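Local atomic coordinates of CYTH domain-containing protein (Pyrococcus horikoshii, PDB entry 2EEN), a protein that is of unknown function but has a CYTH domain, a fold used in relatives to bind triphosphate-containing substrates, and forms a dimer. Residues N60-G68 and L79-V89. Residues are numbered along the deposited sequence; the frame is centred on the assembly and turned at random.
Sequences NEVFLTYKG and LEIEVEIQEDV
The ring of Phe63 meets two glutamates of strand 79-85. Glu84 crosses it at a slant, with CG 3.5 Å from Phe63 CE2 and the carboxylate plane turned 41° from the ring. Glu82 comes in just as obliquely, its OE2 near CD2. OE1 of Glu61, two residues earlier in Phe63's own strand, lies at the ring edge, in its plane. Phe63 CG stands anti to its carbonyl carbon (chi1 -57°), which tilts the ring back toward Glu61, beside the chain of Glu84. With an alanine in place of Phe63, the CG of Glu84 would probably lose its apolar cover and its chain would be freer to turn. The Tyr66 ring has Leu79 CD2 at its edge, 4.1 Å from CE2, and Ile81 CD1 approaches obliquely. Tyr66 OH is hydrogen-bonded to Glu47, and Leu95 of the second subunit packs on the Tyr66 side chain.

Residues 60-68 and 79-85 belong to a beta hairpin in the antiparallel sheet that in CYTH proteins curls into a tunnel. Within this chain 78-85 is an outermost strand. On its other side, strand 60-68 bonds to strand 48-56. Leu64 and Val83 exchange two backbone bonds, as do Tyr66 and Ile81. Gly68 N adds one to Leu79 O, nearly straight at 176°.

Thr65, Phe63 and Lys67 share one face with the glutamates. Thr65 OG1 donates a very short bond of 2.5 Å to Glu82 OE1. Lys67 runs alongside Glu80, and its NZ forms a salt bridge with OE1 at 3.4 Å. Glu61 OE2 and Glu84 OE2 lie 4.0 Å apart, a likely unfavourable pairing. A water joins Val62 N to Glu84 OE2 and Ile85 O. On the opposite face, Val62 CG1 packs on Ile85 CD1. Val62 CG2 meets Val89 CG2 tip to tip at 3.8 Å, where helix 89-98 begins.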
ATOM      1  N   ASN A  60      -0.639 -11.899  14.962  1.00 28.77           N
ATOM      2  CA  ASN A  60      -0.561 -10.475  14.674  1.00 28.85           C
ATOM      3  C   ASN A  60      -0.863 -10.297  13.190  1.00 27.75           C
ATOM      4  O   ASN A  60      -0.217 -10.916  12.347  1.00 28.82           O
ATOM      5  CB  ASN A  60       0.842  -9.926  14.958  1.00 31.17           C
ATOM      6  CG  ASN A  60       1.184  -9.918  16.433  1.00 33.33           C
ATOM      7  OD1 ASN A  60       0.577  -9.191  17.222  1.00 32.82           O
ATOM      8  ND2 ASN A  60       2.164 -10.728  16.816  1.00 34.66           N
ATOM      9  N   GLU A  61      -1.858  -9.476  12.875  1.00 24.64           N
ATOM     10  CA  GLU A  61      -2.204  -9.198  11.484  1.00 21.85           C
ATOM     11  C   GLU A  61      -2.099  -7.693  11.320  1.00 21.62           C
ATOM     12  O   GLU A  61      -2.387  -6.943  12.250  1.00 20.95           O
ATOM     13  CB  GLU A  61      -3.628  -9.641  11.151  1.00 22.13           C
ATOM     14  CG  GLU A  61      -3.869 -11.141  11.220  1.00 26.76           C
ATOM     15  CD  GLU A  61      -5.232 -11.525  10.668  1.00 29.06           C
ATOM     16  OE1 GLU A  61      -6.223 -10.831  10.981  1.00 31.89           O
ATOM     17  OE2 GLU A  61      -5.314 -12.525   9.924  1.00 33.69           O
ATOM     18  N   VAL A  62      -1.679  -7.252  10.143  1.00 17.06           N
ATOM     19  CA  VAL A  62      -1.524  -5.830   9.895  1.00 16.97           C
ATOM     20  C   VAL A  62      -2.235  -5.474   8.609  1.00 15.99           C
ATOM     21  O   VAL A  62      -2.134  -6.192   7.626  1.00 15.63           O
ATOM     22  CB  VAL A  62      -0.043  -5.457   9.767  1.00 17.14           C
ATOM     23  CG1 VAL A  62       0.100  -3.961   9.570  1.00 19.15           C
ATOM     24  CG2 VAL A  62       0.709  -5.914  11.015  1.00 18.62           C
ATOM     25  N   PHE A  63      -2.959  -4.362   8.622  1.00 14.39           N
ATOM     26  CA  PHE A  63      -3.693  -3.949   7.436  1.00 14.95           C
ATOM     27  C   PHE A  63      -3.507  -2.471   7.146  1.00 16.03           C
ATOM     28  O   PHE A  63      -3.343  -1.666   8.059  1.00 15.73           O
ATOM     29  CB  PHE A  63      -5.197  -4.216   7.609  1.00 17.07           C
ATOM     30  CG  PHE A  63      -5.532  -5.646   7.920  1.00 19.59           C
ATOM     31  CD1 PHE A  63      -5.457  -6.125   9.226  1.00 21.30           C
ATOM     32  CD2 PHE A  63      -5.901  -6.519   6.907  1.00 20.48           C
ATOM     33  CE1 PHE A  63      -5.747  -7.463   9.515  1.00 21.81           C
ATOM     34  CE2 PHE A  63      -6.192  -7.855   7.182  1.00 21.41           C
ATOM     35  CZ  PHE A  63      -6.115  -8.327   8.492  1.00 22.89           C
ATOM     36  N   LEU A  64      -3.514  -2.135   5.862  1.00 13.06           N
ATOM     37  CA  LEU A  64      -3.422  -0.754   5.408  1.00 14.18           C
ATOM     38  C   LEU A  64      -4.807  -0.515   4.824  1.00 14.13           C
ATOM     39  O   LEU A  64      -5.237  -1.226   3.913  1.00 14.85           O
ATOM     40  CB  LEU A  64      -2.356  -0.599   4.323  1.00 14.75           C
ATOM     41  CG  LEU A  64      -2.328   0.755   3.608  1.00 16.74           C
ATOM     42  CD1 LEU A  64      -2.073   1.878   4.604  1.00 17.12           C
ATOM     43  CD2 LEU A  64      -1.231   0.743   2.558  1.00 19.06           C
ATOM     44  N   THR A  65      -5.506   0.483   5.347  1.00 13.17           N
ATOM     45  CA  THR A  65      -6.860   0.745   4.894  1.00 15.81           C
ATOM     46  C   THR A  65      -7.123   2.194   4.551  1.00 14.15           C
ATOM     47  O   THR A  65      -6.735   3.101   5.288  1.00 14.98           O
ATOM     48  CB  THR A  65      -7.865   0.330   5.984  1.00 17.23           C
ATOM     49  OG1 THR A  65      -7.636  -1.038   6.344  1.00 19.25           O
ATOM     50  CG2 THR A  65      -9.296   0.500   5.496  1.00 19.31           C
ATOM     51  N   TYR A  66      -7.766   2.392   3.406  1.00 12.80           N
ATOM     52  CA  TYR A  66      -8.174   3.718   2.967  1.00 14.08           C
ATOM     53  C   TYR A  66      -9.678   3.724   3.129  1.00 14.25           C
ATOM     54  O   TYR A  66     -10.353   2.749   2.789  1.00 15.02           O
ATOM     55  CB  TYR A  66      -7.879   3.957   1.486  1.00 13.39           C
ATOM     56  CG  TYR A  66      -8.609   5.167   0.919  1.00 15.06           C
ATOM     57  CD1 TYR A  66      -8.128   6.461   1.125  1.00 17.53           C
ATOM     58  CD2 TYR A  66      -9.801   5.012   0.210  1.00 17.29           C
ATOM     59  CE1 TYR A  66      -8.821   7.569   0.641  1.00 19.14           C
ATOM     60  CE2 TYR A  66     -10.499   6.107  -0.278  1.00 17.14           C
ATOM     61  CZ  TYR A  66     -10.004   7.384  -0.058  1.00 19.85           C
ATOM     62  OH  TYR A  66     -10.688   8.468  -0.547  1.00 20.79           O
ATOM     63  N   LYS A  67     -10.203   4.815   3.665  1.00 14.37           N
ATOM     64  CA  LYS A  67     -11.642   4.946   3.796  1.00 17.11           C
ATOM     65  C   LYS A  67     -12.091   6.204   3.073  1.00 16.31           C
ATOM     66  O   LYS A  67     -11.499   7.275   3.232  1.00 15.93           O
ATOM     67  CB  LYS A  67     -12.056   4.997   5.260  1.00 19.98           C
ATOM     68  CG  LYS A  67     -11.878   3.660   5.958  1.00 23.50           C
ATOM     69  CD  LYS A  67     -12.878   3.491   7.081  1.00 27.53           C
ATOM     70  CE  LYS A  67     -12.698   2.147   7.761  1.00 29.26           C
ATOM     71  NZ  LYS A  67     -13.785   1.894   8.743  1.00 31.44           N
ATOM     72  N   GLY A  68     -13.140   6.058   2.272  1.00 15.32           N
ATOM     73  CA  GLY A  68     -13.670   7.183   1.529  1.00 16.65           C
ATOM     74  C   GLY A  68     -14.655   7.944   2.388  1.00 16.24           C
ATOM     75  O   GLY A  68     -14.877   7.591   3.546  1.00 15.27           O
ATOM     76  N   LEU A  79     -16.849   3.788   1.493  1.00 19.45           N
ATOM     77  CA  LEU A  79     -16.090   2.922   0.619  1.00 19.34           C
ATOM     78  C   LEU A  79     -14.774   2.643   1.332  1.00 18.30           C
ATOM     79  O   LEU A  79     -14.230   3.507   2.024  1.00 19.12           O
ATOM     80  CB  LEU A  79     -15.847   3.622  -0.718  1.00 23.70           C
ATOM     81  CG  LEU A  79     -14.821   3.043  -1.693  1.00 27.32           C
ATOM     82  CD1 LEU A  79     -15.113   3.567  -3.086  1.00 31.06           C
ATOM     83  CD2 LEU A  79     -13.410   3.420  -1.257  1.00 29.52           C
ATOM     84  N   GLU A  80     -14.266   1.430   1.184  1.00 18.66           N
ATOM     85  CA  GLU A  80     -13.013   1.081   1.827  1.00 19.46           C
ATOM     86  C   GLU A  80     -12.163   0.246   0.901  1.00 18.96           C
ATOM     87  O   GLU A  80     -12.679  -0.560   0.120  1.00 19.31           O
ATOM     88  CB  GLU A  80     -13.264   0.285   3.114  1.00 23.21           C
ATOM     89  CG  GLU A  80     -13.986   1.061   4.205  1.00 30.21           C
ATOM     90  CD  GLU A  80     -14.258   0.216   5.436  1.00 34.46           C
ATOM     91  OE1 GLU A  80     -13.282  -0.234   6.078  1.00 36.35           O
ATOM     92  OE2 GLU A  80     -15.447   0.001   5.760  1.00 37.87           O
ATOM     93  N   ILE A  81     -10.859   0.463   0.981  1.00 16.11           N
ATOM     94  CA  ILE A  81      -9.907  -0.312   0.209  1.00 16.48           C
ATOM     95  C   ILE A  81      -8.949  -0.786   1.287  1.00 16.99           C
ATOM     96  O   ILE A  81      -8.350   0.019   2.006  1.00 16.58           O
ATOM     97  CB  ILE A  81      -9.152   0.536  -0.816  1.00 17.22           C
ATOM     98  CG1 ILE A  81     -10.142   1.213  -1.768  1.00 18.53           C
ATOM     99  CG2 ILE A  81      -8.188  -0.356  -1.603  1.00 19.14           C
ATOM    100  CD1 ILE A  81      -9.480   2.181  -2.734  1.00 21.85           C
ATOM    101  N   GLU A  82      -8.823  -2.095   1.425  1.00 16.10           N
ATOM    102  CA  GLU A  82      -7.955  -2.637   2.449  1.00 18.09           C
ATOM    103  C   GLU A  82      -7.086  -3.751   1.923  1.00 17.47           C
ATOM    104  O   GLU A  82      -7.546  -4.621   1.183  1.00 18.47           O
ATOM    105  CB  GLU A  82      -8.799  -3.158   3.611  1.00 20.01           C
ATOM    106  CG  GLU A  82      -8.020  -3.849   4.712  1.00 25.90           C
ATOM    107  CD  GLU A  82      -8.848  -4.010   5.971  1.00 29.63           C
ATOM    108  OE1 GLU A  82      -9.191  -2.979   6.589  1.00 33.26           O
ATOM    109  OE2 GLU A  82      -9.165  -5.158   6.342  1.00 31.46           O
ATOM    110  N   VAL A  83      -5.818  -3.704   2.298  1.00 15.57           N
ATOM    111  CA  VAL A  83      -4.877  -4.733   1.900  1.00 15.18           C
ATOM    112  C   VAL A  83      -4.182  -5.193   3.162  1.00 16.32           C
ATOM    113  O   VAL A  83      -4.012  -4.422   4.112  1.00 16.48           O
ATOM    114  CB  VAL A  83      -3.830  -4.206   0.908  1.00 15.50           C
ATOM    115  CG1 VAL A  83      -4.521  -3.799  -0.386  1.00 17.62           C
ATOM    116  CG2 VAL A  83      -3.075  -3.028   1.507  1.00 17.30           C
ATOM    117  N   GLU A  84      -3.793  -6.459   3.176  1.00 16.22           N
ATOM    118  CA  GLU A  84      -3.117  -6.996   4.333  1.00 17.77           C
ATOM    119  C   GLU A  84      -1.617  -6.916   4.136  1.00 19.01           C
ATOM    120  O   GLU A  84      -1.097  -7.283   3.075  1.00 19.14           O
ATOM    121  CB  GLU A  84      -3.528  -8.451   4.572  1.00 19.30           C
ATOM    122  CG  GLU A  84      -3.143  -8.943   5.958  1.00 22.76           C
ATOM    123  CD  GLU A  84      -3.578 -10.368   6.229  1.00 27.04           C
ATOM    124  OE1 GLU A  84      -4.579 -10.813   5.627  1.00 29.67           O
ATOM    125  OE2 GLU A  84      -2.926 -11.035   7.062  1.00 29.20           O
ATOM    126  N   ILE A  85      -0.929  -6.411   5.155  1.00 19.64           N
ATOM    127  CA  ILE A  85       0.522  -6.305   5.140  1.00 19.86           C
ATOM    128  C   ILE A  85       0.997  -7.615   5.761  1.00 22.17           C
ATOM    129  O   ILE A  85       0.927  -7.797   6.971  1.00 21.10           O
ATOM    130  CB  ILE A  85       1.000  -5.104   5.983  1.00 21.69           C
ATOM    131  CG1 ILE A  85       0.615  -3.799   5.279  1.00 22.16           C
ATOM    132  CG2 ILE A  85       2.510  -5.182   6.200  1.00 22.92           C
ATOM    133  CD1 ILE A  85       0.741  -2.565   6.145  1.00 23.22           C
ATOM    134  N   GLN A  86       1.464  -8.528   4.917  1.00 24.23           N
ATOM    135  CA  GLN A  86       1.903  -9.841   5.378  1.00 26.35           C
ATOM    136  C   GLN A  86       3.339  -9.892   5.877  1.00 27.20           C
ATOM    137  O   GLN A  86       3.729 -10.824   6.588  1.00 27.18           O
ATOM    138  CB  GLN A  86       1.703 -10.865   4.259  1.00 30.61           C
ATOM    139  CG  GLN A  86       0.252 -11.009   3.825  1.00 34.37           C
ATOM    140  CD  GLN A  86       0.071 -12.019   2.713  1.00 37.94           C
ATOM    141  OE1 GLN A  86       0.406 -13.196   2.867  1.00 40.48           O
ATOM    142  NE2 GLN A  86      -0.460 -11.568   1.583  1.00 39.01           N
ATOM    143  N   GLU A  87       4.125  -8.889   5.506  1.00 26.22           N
ATOM    144  CA  GLU A  87       5.523  -8.813   5.913  1.00 28.44           C
ATOM    145  C   GLU A  87       6.040  -7.393   5.748  1.00 27.75           C
ATOM    146  O   GLU A  87       5.381  -6.550   5.137  1.00 26.35           O
ATOM    147  CB  GLU A  87       6.374  -9.767   5.069  1.00 30.90           C
ATOM    148  CG  GLU A  87       6.151  -9.631   3.573  1.00 35.07           C
ATOM    149  CD  GLU A  87       7.101 -10.482   2.751  1.00 38.48           C
ATOM    150  OE1 GLU A  87       7.246 -11.686   3.056  1.00 40.78           O
ATOM    151  OE2 GLU A  87       7.698  -9.947   1.792  1.00 40.91           O
ATOM    152  N   ASP A  88       7.220  -7.139   6.304  1.00 26.74           N
ATOM    153  CA  ASP A  88       7.862  -5.830   6.222  1.00 26.49           C
ATOM    154  C   ASP A  88       6.966  -4.680   6.659  1.00 24.26           C
ATOM    155  O   ASP A  88       6.877  -3.663   5.970  1.00 22.57           O
ATOM    156  CB  ASP A  88       8.344  -5.569   4.795  1.00 28.63           C
ATOM    157  CG  ASP A  88       9.319  -6.618   4.308  1.00 30.71           C
ATOM    158  OD1 ASP A  88      10.274  -6.930   5.049  1.00 32.42           O
ATOM    159  OD2 ASP A  88       9.133  -7.121   3.180  1.00 33.13           O
ATOM    160  N   VAL A  89       6.314  -4.830   7.806  1.00 23.01           N
ATOM    161  CA  VAL A  89       5.434  -3.787   8.312  1.00 24.85           C
ATOM    162  C   VAL A  89       6.181  -2.461   8.412  1.00 24.68           C
ATOM    163  O   VAL A  89       5.653  -1.404   8.059  1.00 23.84           O
ATOM    164  CB  VAL A  89       4.894  -4.142   9.710  1.00 26.76           C
ATOM    165  CG1 VAL A  89       3.919  -3.075  10.170  1.00 27.25           C
ATOM    166  CG2 VAL A  89       4.225  -5.506   9.679  1.00 27.60           C
TER
HETATM  167  O   HOH W   1      -0.907  -9.568   8.537  1.00 18.30           O